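Local coordinates for protein prolyl-tRNA synthetase (Naegleria fowleri, PDB 6UYH) that probably activates proline with ATP and joins it to its cognate tRNA, as a class II aminoacyl-tRNA synthetase, and is held here with halofuginone and an ATP analogue, at residues A[232-237]-A[272-277]; A[193-198]-A[223-228]; A[52-57]-A[197-202]; A[277-282]-A[290-295]. All coordinates share one frame; numbering follows the deposited sequence. Where two conformers were deposited one is given.

Contact 1. Residues A[232-237]-A[272-277]. With ANP (phosphoaminophosphonic acid-adenylate ester), chain C.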
# COMPACT_ATOMS: atom_id res chain seq x y z
N ARG A 232 -2.98 18.04 -25.67
CA ARG A 232 -3.90 16.97 -25.30
C ARG A 232 -4.29 17.09 -23.84
O ARG A 232 -3.44 17.32 -22.97
CB ARG A 232 -3.28 15.59 -25.53
CG ARG A 232 -3.01 15.34 -26.97
CD ARG A 232 -2.62 13.92 -27.28
NE ARG A 232 -2.47 13.84 -28.72
CZ ARG A 232 -3.38 13.35 -29.55
NH1 ARG A 232 -4.52 12.84 -29.08
NH2 ARG A 232 -3.14 13.36 -30.86
N ALA A 233 -5.57 16.89 -23.58
CA ALA A 233 -6.06 16.84 -22.21
C ALA A 233 -5.84 15.45 -21.64
O ALA A 233 -5.76 14.45 -22.37
CB ALA A 233 -7.54 17.22 -22.17
N VAL A 234 -5.75 15.38 -20.31
CA VAL A 234 -5.69 14.12 -19.58
C VAL A 234 -6.74 14.18 -18.48
O VAL A 234 -6.73 15.10 -17.65
CB VAL A 234 -4.30 13.85 -18.99
CG1 VAL A 234 -4.33 12.61 -18.08
CG2 VAL A 234 -3.26 13.69 -20.09
N GLN A 235 -7.64 13.20 -18.47
CA GLN A 235 -8.63 13.08 -17.40
C GLN A 235 -7.91 12.69 -16.11
O GLN A 235 -7.39 11.58 -15.99
CB GLN A 235 -9.70 12.06 -17.80
CG GLN A 235 -10.69 12.57 -18.86
CD GLN A 235 -10.05 12.85 -20.23
OE1 GLN A 235 -9.49 11.96 -20.87
NE2 GLN A 235 -10.13 14.10 -20.69
N GLY A 236 -7.85 13.62 -15.15
CA GLY A 236 -6.91 13.49 -14.06
C GLY A 236 -7.40 12.76 -12.82
O GLY A 236 -6.58 12.40 -11.98
N GLY A 237 -8.70 12.54 -12.70
CA GLY A 237 -9.27 11.94 -11.50
C GLY A 237 -10.78 12.14 -11.55
O GLY A 237 -11.24 13.03 -12.26
N SER A 272 -5.37 7.90 -9.69
CA SER A 272 -4.39 6.83 -9.98
C SER A 272 -2.98 7.37 -10.19
O SER A 272 -2.74 8.59 -10.19
CB SER A 272 -4.80 6.06 -11.23
OG SER A 272 -4.42 6.79 -12.39
N THR A 273 -2.06 6.44 -10.45
CA THR A 273 -0.68 6.77 -10.82
C THR A 273 -0.58 7.46 -12.17
O THR A 273 0.53 7.84 -12.57
CB THR A 273 0.18 5.50 -10.78
OG1 THR A 273 -0.53 4.38 -11.34
CG2 THR A 273 0.57 5.18 -9.32
N ARG A 274 -1.69 7.65 -12.88
CA ARG A 274 -1.72 8.59 -14.00
C ARG A 274 -1.19 9.96 -13.59
O ARG A 274 -0.55 10.65 -14.39
CB ARG A 274 -3.16 8.69 -14.54
CG ARG A 274 -3.40 9.85 -15.49
CD ARG A 274 -4.81 9.76 -16.10
NE ARG A 274 -4.94 8.58 -16.95
CZ ARG A 274 -6.02 8.30 -17.65
NH1 ARG A 274 -7.06 9.14 -17.62
NH2 ARG A 274 -6.05 7.20 -18.39
N THR A 275 -1.43 10.35 -12.34
CA THR A 275 -0.91 11.60 -11.79
C THR A 275 0.57 11.79 -12.08
O THR A 275 1.01 12.89 -12.42
CB THR A 275 -1.12 11.64 -10.27
OG1 THR A 275 -0.66 10.42 -9.68
CG2 THR A 275 -2.59 11.83 -9.95
N LEU A 276 1.36 10.72 -11.93
CA LEU A 276 2.80 10.82 -12.15
C LEU A 276 3.11 11.15 -13.60
O LEU A 276 4.03 11.92 -13.89
CB LEU A 276 3.49 9.52 -11.74
CG LEU A 276 3.91 9.37 -10.27
CD1 LEU A 276 2.71 9.42 -9.37
CD2 LEU A 276 4.67 8.08 -10.07
N GLY A 277 2.37 10.54 -14.53
CA GLY A 277 2.59 10.83 -15.95
C GLY A 277 2.28 12.27 -16.29
O GLY A 277 3.02 12.92 -17.03
PG ANP C . -10.13 6.57 -19.36
O1G ANP C . -10.79 7.19 -20.50
O2G ANP C . -9.94 5.03 -19.67
O3G ANP C . -8.76 7.32 -19.18
PB ANP C . -11.91 5.67 -17.12
O1B ANP C . -13.33 5.97 -17.17
O2B ANP C . -11.67 4.23 -17.65
N3B ANP C . -10.99 6.74 -17.97
PA ANP C . -12.00 5.43 -14.23
O1A ANP C . -13.11 6.34 -13.89
O2A ANP C . -12.46 4.01 -14.25
O3A ANP C . -11.38 5.75 -15.66
O5' ANP C . -10.70 5.52 -13.28
C5' ANP C . -10.42 6.52 -12.27
C4' ANP C . -9.18 7.26 -12.72
O4' ANP C . -8.10 6.33 -12.92
C3' ANP C . -9.36 7.95 -14.06
O3' ANP C . -9.95 9.23 -13.90
C2' ANP C . -7.92 8.04 -14.58
O2' ANP C . -7.31 9.25 -14.14
C1' ANP C . -7.26 6.79 -13.97
N9 ANP C . -7.06 5.70 -14.91
C8 ANP C . -8.02 5.08 -15.67
N7 ANP C . -7.56 4.12 -16.44
C5 ANP C . -6.20 4.11 -16.17
C6 ANP C . -5.14 3.32 -16.66
N6 ANP C . -5.30 2.32 -17.52
N1 ANP C . -3.90 3.59 -16.20
C2 ANP C . -3.74 4.56 -15.30
N3 ANP C . -4.66 5.36 -14.75
C4 ANP C . -5.88 5.08 -15.23
O HOH W 1 -5.99 9.68 -11.84
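Gln235 O on the strand takes a nearly straight hydrogen bond from Arg274 NH1 (3.0 Å, N-H...O angle 167°). The nitrogen lies in the carbonyl plane, on a lone pair, and the oxygen in turn lies in the guanidinium plane. The same carbonyl oxygen accepts from O2' of the ATP analogue AMPPNP, which ties the ribose to the strand.

At the far end of Arg274, NH1 and NH2 both donate bent hydrogen bonds to the gamma-phosphate oxygen O3G, with NH2 the nearer at 2.8 Å, while the ribose C2' sits over one face of the guanidinium, displaced toward its rim. A bend at chi3 (-65°) turns the guanidinium toward the phosphate, and Ile160 O accepts from Arg274 NE. An arginine at the start of the helix that follows the strand, here helix 274-283 after strand 261-272, holding the gamma-phosphate, is consistent with the motif 3 arginine of class II synthetases.

Ser272 does two jobs through one hydroxyl: OG donates to adenine N3 (2.8 Å) and receives Arg274 N as a capping bond (2.9 Å). A water links Gly236 O, Ser272 N and O2' of the ligand, so the ribose bridges both segments.

The main apolar touch is Val234, whose CG1 packs on Arg274 CD at 3.5 Å and supports the arginine's aliphatic part.

Contact 2. Residues A[193-198]-A[223-228]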
# COMPACT_ATOMS: atom_id res chain seq x y z
N ARG A 193 -6.42 19.79 -5.15
CA ARG A 193 -5.29 20.10 -4.27
C ARG A 193 -4.11 19.16 -4.49
O ARG A 193 -2.96 19.58 -4.40
CB ARG A 193 -5.74 20.08 -2.81
CG ARG A 193 -6.78 21.15 -2.50
CD ARG A 193 -7.13 21.14 -1.03
NE ARG A 193 -5.96 21.41 -0.21
CZ ARG A 193 -5.83 21.05 1.06
NH1 ARG A 193 -6.81 20.40 1.68
NH2 ARG A 193 -4.71 21.34 1.71
N VAL A 194 -4.37 17.87 -4.76
CA VAL A 194 -3.27 16.97 -5.08
C VAL A 194 -2.50 17.49 -6.29
O VAL A 194 -1.27 17.64 -6.25
CB VAL A 194 -3.77 15.53 -5.33
CG1 VAL A 194 -2.62 14.66 -5.92
CG2 VAL A 194 -4.31 14.90 -4.04
N TYR A 195 -3.21 17.77 -7.38
CA TYR A 195 -2.52 18.22 -8.58
C TYR A 195 -1.81 19.56 -8.34
O TYR A 195 -0.63 19.71 -8.66
CB TYR A 195 -3.50 18.32 -9.74
CG TYR A 195 -3.69 17.01 -10.44
CD1 TYR A 195 -4.84 16.25 -10.26
CD2 TYR A 195 -2.69 16.51 -11.28
CE1 TYR A 195 -5.01 15.03 -10.92
CE2 TYR A 195 -2.84 15.30 -11.93
CZ TYR A 195 -4.00 14.57 -11.75
OH TYR A 195 -4.13 13.37 -12.41
N GLU A 196 -2.51 20.53 -7.74
CA GLU A 196 -1.95 21.88 -7.69
C GLU A 196 -0.95 22.03 -6.55
O GLU A 196 0.14 22.57 -6.75
CB GLU A 196 -3.08 22.91 -7.58
CG GLU A 196 -3.95 22.93 -8.87
CD GLU A 196 -4.66 24.24 -9.14
OE1 GLU A 196 -4.53 25.18 -8.33
OE2 GLU A 196 -5.34 24.33 -10.18
N GLU A 197 -1.28 21.54 -5.35
CA GLU A 197 -0.43 21.78 -4.19
C GLU A 197 0.73 20.78 -4.09
O GLU A 197 1.79 21.14 -3.57
CB GLU A 197 -1.25 21.74 -2.90
CG GLU A 197 -2.25 22.89 -2.78
CD GLU A 197 -3.18 22.78 -1.57
OE1 GLU A 197 -4.26 23.40 -1.61
OE2 GLU A 197 -2.83 22.09 -0.58
N LEU A 198 0.58 19.55 -4.57
CA LEU A 198 1.67 18.58 -4.55
C LEU A 198 2.43 18.53 -5.87
O LEU A 198 3.67 18.53 -5.87
CB LEU A 198 1.13 17.18 -4.22
CG LEU A 198 0.62 16.97 -2.80
CD1 LEU A 198 0.21 15.51 -2.60
CD2 LEU A 198 1.69 17.38 -1.80
N VAL A 223 -11.41 16.31 -12.78
CA VAL A 223 -10.40 17.36 -12.90
C VAL A 223 -9.64 17.10 -14.20
O VAL A 223 -9.01 16.04 -14.37
CB VAL A 223 -9.45 17.42 -11.70
CG1 VAL A 223 -10.16 18.10 -10.51
CG2 VAL A 223 -8.95 16.03 -11.28
N GLU A 224 -9.74 18.03 -15.14
CA GLU A 224 -9.03 17.93 -16.41
C GLU A 224 -7.67 18.59 -16.31
O GLU A 224 -7.54 19.65 -15.69
CB GLU A 224 -9.84 18.58 -17.52
CG GLU A 224 -11.14 17.84 -17.82
CD GLU A 224 -10.89 16.43 -18.31
OE1 GLU A 224 -10.23 16.29 -19.37
OE2 GLU A 224 -11.32 15.47 -17.63
N THR A 225 -6.67 17.96 -16.91
CA THR A 225 -5.32 18.50 -17.00
C THR A 225 -4.93 18.58 -18.46
O THR A 225 -5.61 18.04 -19.34
CB THR A 225 -4.30 17.65 -16.22
OG1 THR A 225 -4.23 16.34 -16.80
CG2 THR A 225 -4.68 17.52 -14.73
N PHE A 226 -3.83 19.28 -18.74
CA PHE A 226 -3.50 19.64 -20.11
C PHE A 226 -2.02 19.45 -20.39
O PHE A 226 -1.17 19.94 -19.64
CB PHE A 226 -3.89 21.09 -20.40
CG PHE A 226 -3.58 21.55 -21.79
CD1 PHE A 226 -4.23 20.99 -22.89
CD2 PHE A 226 -2.66 22.56 -22.02
CE1 PHE A 226 -3.96 21.43 -24.19
CE2 PHE A 226 -2.39 23.02 -23.32
CZ PHE A 226 -3.05 22.44 -24.40
N ILE A 227 -1.71 18.77 -21.50
CA ILE A 227 -0.33 18.55 -21.93
C ILE A 227 -0.06 19.52 -23.08
O ILE A 227 -0.49 19.29 -24.21
CB ILE A 227 -0.09 17.10 -22.34
CG1 ILE A 227 -0.61 16.14 -21.26
CG2 ILE A 227 1.42 16.86 -22.62
CD1 ILE A 227 -0.08 16.39 -19.84
N ALA A 228 0.69 20.59 -22.80
CA ALA A 228 0.90 21.64 -23.79
C ALA A 228 1.70 21.17 -25.00
O ALA A 228 1.50 21.67 -26.11
CB ALA A 228 1.60 22.84 -23.15
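Behind the nucleotide site of the class II catalytic domain, helix 177-198 lies against strand 219-227 of the antiparallel sheet, and the join is made by Tyr195 of the helix with Val223 and Thr225 of the strand. These two strand residues are two apart, and both CB atoms point toward the helix, while Glu224 between them points away.

Thr225 meets the ring by its methyl group. CG2 stands over one face in a CH-pi contact, 4.1 Å from the ring centroid and 14° off the normal, displaced toward the CE2-CD2 side. The threonine torsion (chi1 63°) sets CG2 anti to the carbonyl carbon and turns OG1 elsewhere, to bond Val234 O on the adjacent strand. One beta-branched side chain thereby offers a methyl to the aromatic ring and keeps its hydroxyl for the sheet. Val223 approaches obliquely, its CG2 lying 4.1 Å from Tyr195 CE1. A branched aliphatic suits this place because it packs beside CE1 and carries no polar atom into a buried contact.

The phenol group looks past both partners: Tyr195 OH bonds Gly236 O, the same carbonyl that a water joins to the ribose of the bound nucleotide. Val201, Val203 and Thr275 also pack on the tyrosine side chain, adding to its burial.

Dispersion and CH-pi forces thus hold the ring by its carbons, whereas its hydroxyl fixes the direction in which it points and probably helps position the ribose-binding strand indirectly.

Contact 3. Residues A[52-57]-A[197-202]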
# COMPACT_ATOMS: atom_id res chain seq x y z
N TRP A 52 8.23 5.78 -7.00
CA TRP A 52 7.25 5.33 -6.02
C TRP A 52 7.13 6.32 -4.87
O TRP A 52 6.05 6.48 -4.30
CB TRP A 52 7.63 3.93 -5.49
CG TRP A 52 6.51 3.26 -4.72
CD1 TRP A 52 6.50 2.95 -3.38
CD2 TRP A 52 5.25 2.83 -5.24
NE1 TRP A 52 5.30 2.35 -3.05
CE2 TRP A 52 4.52 2.27 -4.17
CE3 TRP A 52 4.66 2.87 -6.51
CZ2 TRP A 52 3.23 1.75 -4.34
CZ3 TRP A 52 3.38 2.35 -6.67
CH2 TRP A 52 2.69 1.79 -5.59
N PHE A 53 8.22 7.02 -4.55
CA PHE A 53 8.17 8.07 -3.54
C PHE A 53 7.09 9.11 -3.83
O PHE A 53 6.43 9.60 -2.91
CB PHE A 53 9.54 8.76 -3.42
CG PHE A 53 9.57 9.84 -2.37
CD1 PHE A 53 9.89 9.53 -1.06
CD2 PHE A 53 9.26 11.16 -2.68
CE1 PHE A 53 9.92 10.51 -0.09
CE2 PHE A 53 9.27 12.15 -1.70
CZ PHE A 53 9.60 11.82 -0.41
N VAL A 54 6.92 9.47 -5.11
CA VAL A 54 5.88 10.43 -5.46
C VAL A 54 4.51 9.89 -5.09
O VAL A 54 3.67 10.59 -4.51
CB VAL A 54 5.95 10.79 -6.95
CG1 VAL A 54 4.83 11.78 -7.31
CG2 VAL A 54 7.29 11.42 -7.30
N TRP A 55 4.24 8.63 -5.43
CA TRP A 55 2.93 8.06 -5.13
C TRP A 55 2.72 7.92 -3.63
O TRP A 55 1.63 8.20 -3.12
CB TRP A 55 2.75 6.72 -5.85
CG TRP A 55 1.37 6.15 -5.74
CD1 TRP A 55 1.02 4.93 -5.21
CD2 TRP A 55 0.14 6.76 -6.18
NE1 TRP A 55 -0.35 4.75 -5.30
CE2 TRP A 55 -0.91 5.86 -5.88
CE3 TRP A 55 -0.18 7.98 -6.79
CZ2 TRP A 55 -2.25 6.14 -6.18
CZ3 TRP A 55 -1.51 8.26 -7.09
CH2 TRP A 55 -2.53 7.34 -6.78
N GLU A 56 3.77 7.53 -2.89
CA GLU A 56 3.65 7.49 -1.43
C GLU A 56 3.33 8.87 -0.86
O GLU A 56 2.61 8.98 0.14
CB GLU A 56 4.93 6.94 -0.81
CG GLU A 56 5.15 5.48 -1.08
CD GLU A 56 6.40 4.96 -0.39
OE1 GLU A 56 7.34 5.76 -0.19
OE2 GLU A 56 6.43 3.77 -0.03
N SER A 57 3.90 9.92 -1.47
CA SER A 57 3.65 11.29 -1.02
C SER A 57 2.20 11.68 -1.25
O SER A 57 1.57 12.30 -0.39
CB SER A 57 4.58 12.26 -1.74
OG SER A 57 5.94 12.09 -1.34
N GLU A 197 -1.28 21.54 -5.35
CA GLU A 197 -0.43 21.78 -4.19
C GLU A 197 0.73 20.78 -4.09
O GLU A 197 1.79 21.14 -3.57
CB GLU A 197 -1.25 21.74 -2.90
CG GLU A 197 -2.25 22.89 -2.78
CD GLU A 197 -3.18 22.78 -1.57
OE1 GLU A 197 -4.26 23.40 -1.61
OE2 GLU A 197 -2.83 22.09 -0.58
N LEU A 198 0.58 19.55 -4.57
CA LEU A 198 1.67 18.58 -4.55
C LEU A 198 2.43 18.53 -5.87
O LEU A 198 3.67 18.53 -5.87
CB LEU A 198 1.13 17.18 -4.22
CG LEU A 198 0.62 16.97 -2.80
CD1 LEU A 198 0.21 15.51 -2.60
CD2 LEU A 198 1.69 17.38 -1.80
N LEU A 199 1.72 18.46 -7.00
CA LEU A 199 2.33 18.22 -8.31
C LEU A 199 2.53 19.49 -9.13
O LEU A 199 3.12 19.41 -10.22
CB LEU A 199 1.48 17.23 -9.10
CG LEU A 199 1.16 15.92 -8.35
CD1 LEU A 199 0.29 15.00 -9.19
CD2 LEU A 199 2.44 15.20 -7.91
N ALA A 200 2.06 20.64 -8.64
CA ALA A 200 2.14 21.92 -9.35
C ALA A 200 1.53 21.84 -10.75
O ALA A 200 2.02 22.47 -11.69
CB ALA A 200 3.59 22.42 -9.41
N VAL A 201 0.46 21.08 -10.89
CA VAL A 201 -0.25 20.92 -12.16
C VAL A 201 -1.61 21.61 -12.05
O VAL A 201 -2.39 21.28 -11.15
CB VAL A 201 -0.44 19.45 -12.54
CG1 VAL A 201 -1.40 19.34 -13.73
CG2 VAL A 201 0.91 18.80 -12.88
N PRO A 202 -1.95 22.54 -12.93
CA PRO A 202 -3.26 23.20 -12.85
C PRO A 202 -4.36 22.31 -13.40
O PRO A 202 -4.14 21.47 -14.28
CB PRO A 202 -3.07 24.45 -13.71
CG PRO A 202 -2.10 24.01 -14.77
CD PRO A 202 -1.14 23.07 -14.04
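Val54 and Leu199 meet because each torsion carries a methyl group to the meeting of helix 49-67 and the turn that follows helix 177-198. In Val54, CG1 is anti to the backbone N (chi1 179°); in Leu199, with chi1 -52° and CD1 continuing the chain anti at chi2, the other branch, CD2, faces Val54. The CB of Leu199 is not aimed at the helix, yet the branched end reaches it, and the two methyl carbons, Val54 CG1 and Leu199 CD2, lie 4.2 Å apart.

The second touch is between unlike groups and is tentative, since it rests on one of two conformers of Leu198: in that one, Leu198 CD1 stands 4.1 Å from Ser57 O, a methyl against a backbone carbonyl. Leu198 does point its CB toward helix 49-67, and its side chain also packs on Phe61 one turn further along that helix. A small serine suits position 57, since it keeps the helix surface low where the leucine arrives.

Aliphatic residues are apt here: valine and leucine are buried, and the contact between the segments is light and purely van der Waals. The backbone behind them changes course at once. Ala200 is the first residue to leave helical angles, with a positive phi of 55°, and Leu199 O bonds His283 while Leu199 packs on Met279 of helix 274-283.

Val54 likewise touches Leu276 of helix 274-283. A long helix 49-67 leading to the short strand 72-73, with Glu56 bonded to Asn73 of the second subunit, is consistent with class II motif 1 at the dimer interface.

Contact 4. Residues A[277-282]-A[290-295]. With EDO (1,2-ethanediol), chain Q.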
# COMPACT_ATOMS: atom_id res chain seq x y z
N GLY A 277 2.37 10.54 -14.53
CA GLY A 277 2.59 10.83 -15.95
C GLY A 277 2.28 12.27 -16.29
O GLY A 277 3.02 12.92 -17.03
N VAL A 278 1.17 12.79 -15.77
CA VAL A 278 0.82 14.19 -16.00
C VAL A 278 1.92 15.10 -15.48
O VAL A 278 2.38 16.01 -16.17
CB VAL A 278 -0.54 14.52 -15.34
CG1 VAL A 278 -0.84 16.01 -15.51
CG2 VAL A 278 -1.64 13.70 -15.99
N MET A 279 2.37 14.83 -14.25
CA MET A 279 3.44 15.62 -13.63
C MET A 279 4.66 15.69 -14.54
O MET A 279 5.22 16.77 -14.77
CB MET A 279 3.80 14.99 -12.28
CG MET A 279 4.88 15.76 -11.50
SD MET A 279 5.50 14.76 -10.12
CE MET A 279 6.47 13.51 -10.97
N ILE A 280 5.07 14.54 -15.08
CA ILE A 280 6.27 14.49 -15.90
C ILE A 280 6.05 15.18 -17.25
O ILE A 280 6.89 15.96 -17.71
CB ILE A 280 6.72 13.03 -16.08
CG1 ILE A 280 7.09 12.43 -14.72
CG2 ILE A 280 7.85 12.94 -17.10
CD1 ILE A 280 7.35 10.93 -14.76
N MET A 281 4.92 14.89 -17.91
CA MET A 281 4.66 15.51 -19.21
C MET A 281 4.53 17.02 -19.10
O MET A 281 4.90 17.74 -20.04
CB MET A 281 3.40 14.93 -19.86
CG MET A 281 3.58 13.50 -20.35
SD MET A 281 2.03 12.87 -21.07
CE MET A 281 2.58 11.25 -21.60
N VAL A 282 3.98 17.52 -17.99
CA VAL A 282 3.82 18.97 -17.83
C VAL A 282 5.17 19.63 -17.55
O VAL A 282 5.55 20.61 -18.20
CB VAL A 282 2.79 19.28 -16.74
CG1 VAL A 282 2.78 20.78 -16.42
CG2 VAL A 282 1.38 18.84 -17.17
N VAL A 290 11.88 17.26 -13.76
CA VAL A 290 11.77 18.48 -12.96
C VAL A 290 10.74 18.19 -11.87
O VAL A 290 9.54 18.16 -12.15
CB VAL A 290 11.37 19.72 -13.78
CG1 VAL A 290 11.33 20.96 -12.88
CG2 VAL A 290 12.35 19.95 -14.93
N LEU A 291 11.22 17.97 -10.62
CA LEU A 291 10.31 17.48 -9.58
C LEU A 291 9.71 18.64 -8.78
O LEU A 291 10.46 19.46 -8.24
CB LEU A 291 11.04 16.54 -8.63
CG LEU A 291 11.48 15.21 -9.24
CD1 LEU A 291 12.56 14.53 -8.39
CD2 LEU A 291 10.27 14.31 -9.42
N PRO A 292 8.39 18.72 -8.66
CA PRO A 292 7.79 19.64 -7.69
C PRO A 292 8.32 19.35 -6.30
O PRO A 292 8.38 18.18 -5.90
CB PRO A 292 6.28 19.34 -7.79
CG PRO A 292 6.11 18.57 -9.07
CD PRO A 292 7.39 17.82 -9.25
N PRO A 293 8.76 20.37 -5.57
CA PRO A 293 9.46 20.12 -4.30
C PRO A 293 8.72 19.23 -3.30
O PRO A 293 9.37 18.47 -2.57
CB PRO A 293 9.67 21.54 -3.74
CG PRO A 293 9.79 22.39 -4.97
CD PRO A 293 8.86 21.78 -6.00
N ARG A 294 7.39 19.27 -3.26
CA ARG A 294 6.69 18.51 -2.23
C ARG A 294 6.61 17.02 -2.53
O ARG A 294 6.23 16.25 -1.64
CB ARG A 294 5.29 19.10 -2.03
CG ARG A 294 5.35 20.46 -1.32
CD ARG A 294 4.17 21.37 -1.60
NE ARG A 294 4.52 22.77 -1.40
CZ ARG A 294 3.72 23.80 -1.69
NH1 ARG A 294 2.51 23.57 -2.19
NH2 ARG A 294 4.13 25.04 -1.47
N VAL A 295 6.97 16.58 -3.73
CA VAL A 295 7.04 15.15 -4.01
C VAL A 295 8.44 14.72 -4.45
O VAL A 295 8.61 13.60 -4.92
CB VAL A 295 5.99 14.72 -5.04
CG1 VAL A 295 4.58 15.05 -4.54
CG2 VAL A 295 6.25 15.37 -6.40
C1 EDO Q . 8.20 22.48 0.23
O1 EDO Q . 6.95 23.11 0.53
C2 EDO Q . 9.26 23.07 1.15
O2 EDO Q . 8.78 23.06 2.50
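Met279 is the hub on helix 274-283, and three residues of the irregular segment 290-295 gather round its sulfur and methyl. Met279 SD lies 3.7 Å from Pro292 CD and 3.8 Å from Val295 CG2, while its CE reaches Leu291 CD2 at 4.2 Å. Nearer the backbone in the same side chain, Met279 CG rests against the proline ring, 3.9 Å from Pro292 CG.

The methionine runs out from the helix with CG anti to its backbone N (chi1 -178°) and SD continuing extended (chi2 -167°), then bends at chi3 (72°) so that CE swings to the leucine. An unbranched, flexible side chain with a polarisable sulfur fits such an uneven surface, where a rigid ring, a beta-branched valine and a leucine tip must all be met at once. Leu291 directs its CB away from the helix, yet its methyl end returns to it; Val295 and Met279 pass each other in opposite directions.

The partners are placed partly by the loop's own turn and partly by outside bonds. Val295 N bonds Pro292 O at 3.0 Å, a turn that brings Val295 and Pro292 to the same sulfur, and Leu291 pairs by its backbone with Gly354. Arg294 faces another way, extended from CG to NE: NH1 bonds Glu197 O, NH2 forms a salt bridge with Asp399, and Arg294 NE donates to O1 of an ethanediol, probably from the crystallisation liquor, at 3.1 Å.

The loop is the link from helix 274-283 to strand 300-304, and it is wedged between that helix and helix 391-415, where Met405 packs on Pro292, with Phe35 beside Leu291.

All four contacts are buried, but their chemistry changes with distance from the nucleotide. Contact 1 is polar and charged, built around the ligand; contact 2, touching it through the neighbouring strands 219-227 and 232-243, combines an aromatic face with methyl groups. Contacts 3 and 4 lie further out and rely on aliphatic and sulfur packing. Helix 274-283 serves contact 1 with its first turn and contact 4 with the next, sharing Gly277, whereas helix 177-198 carries contact 2 and ends in contact 3. Arg294 of contact 4 bonds the backbone oxygen of Glu197, a residue that contacts 2 and 3 share. Only contact 3 has the second subunit close by, through Trp52 and Glu56.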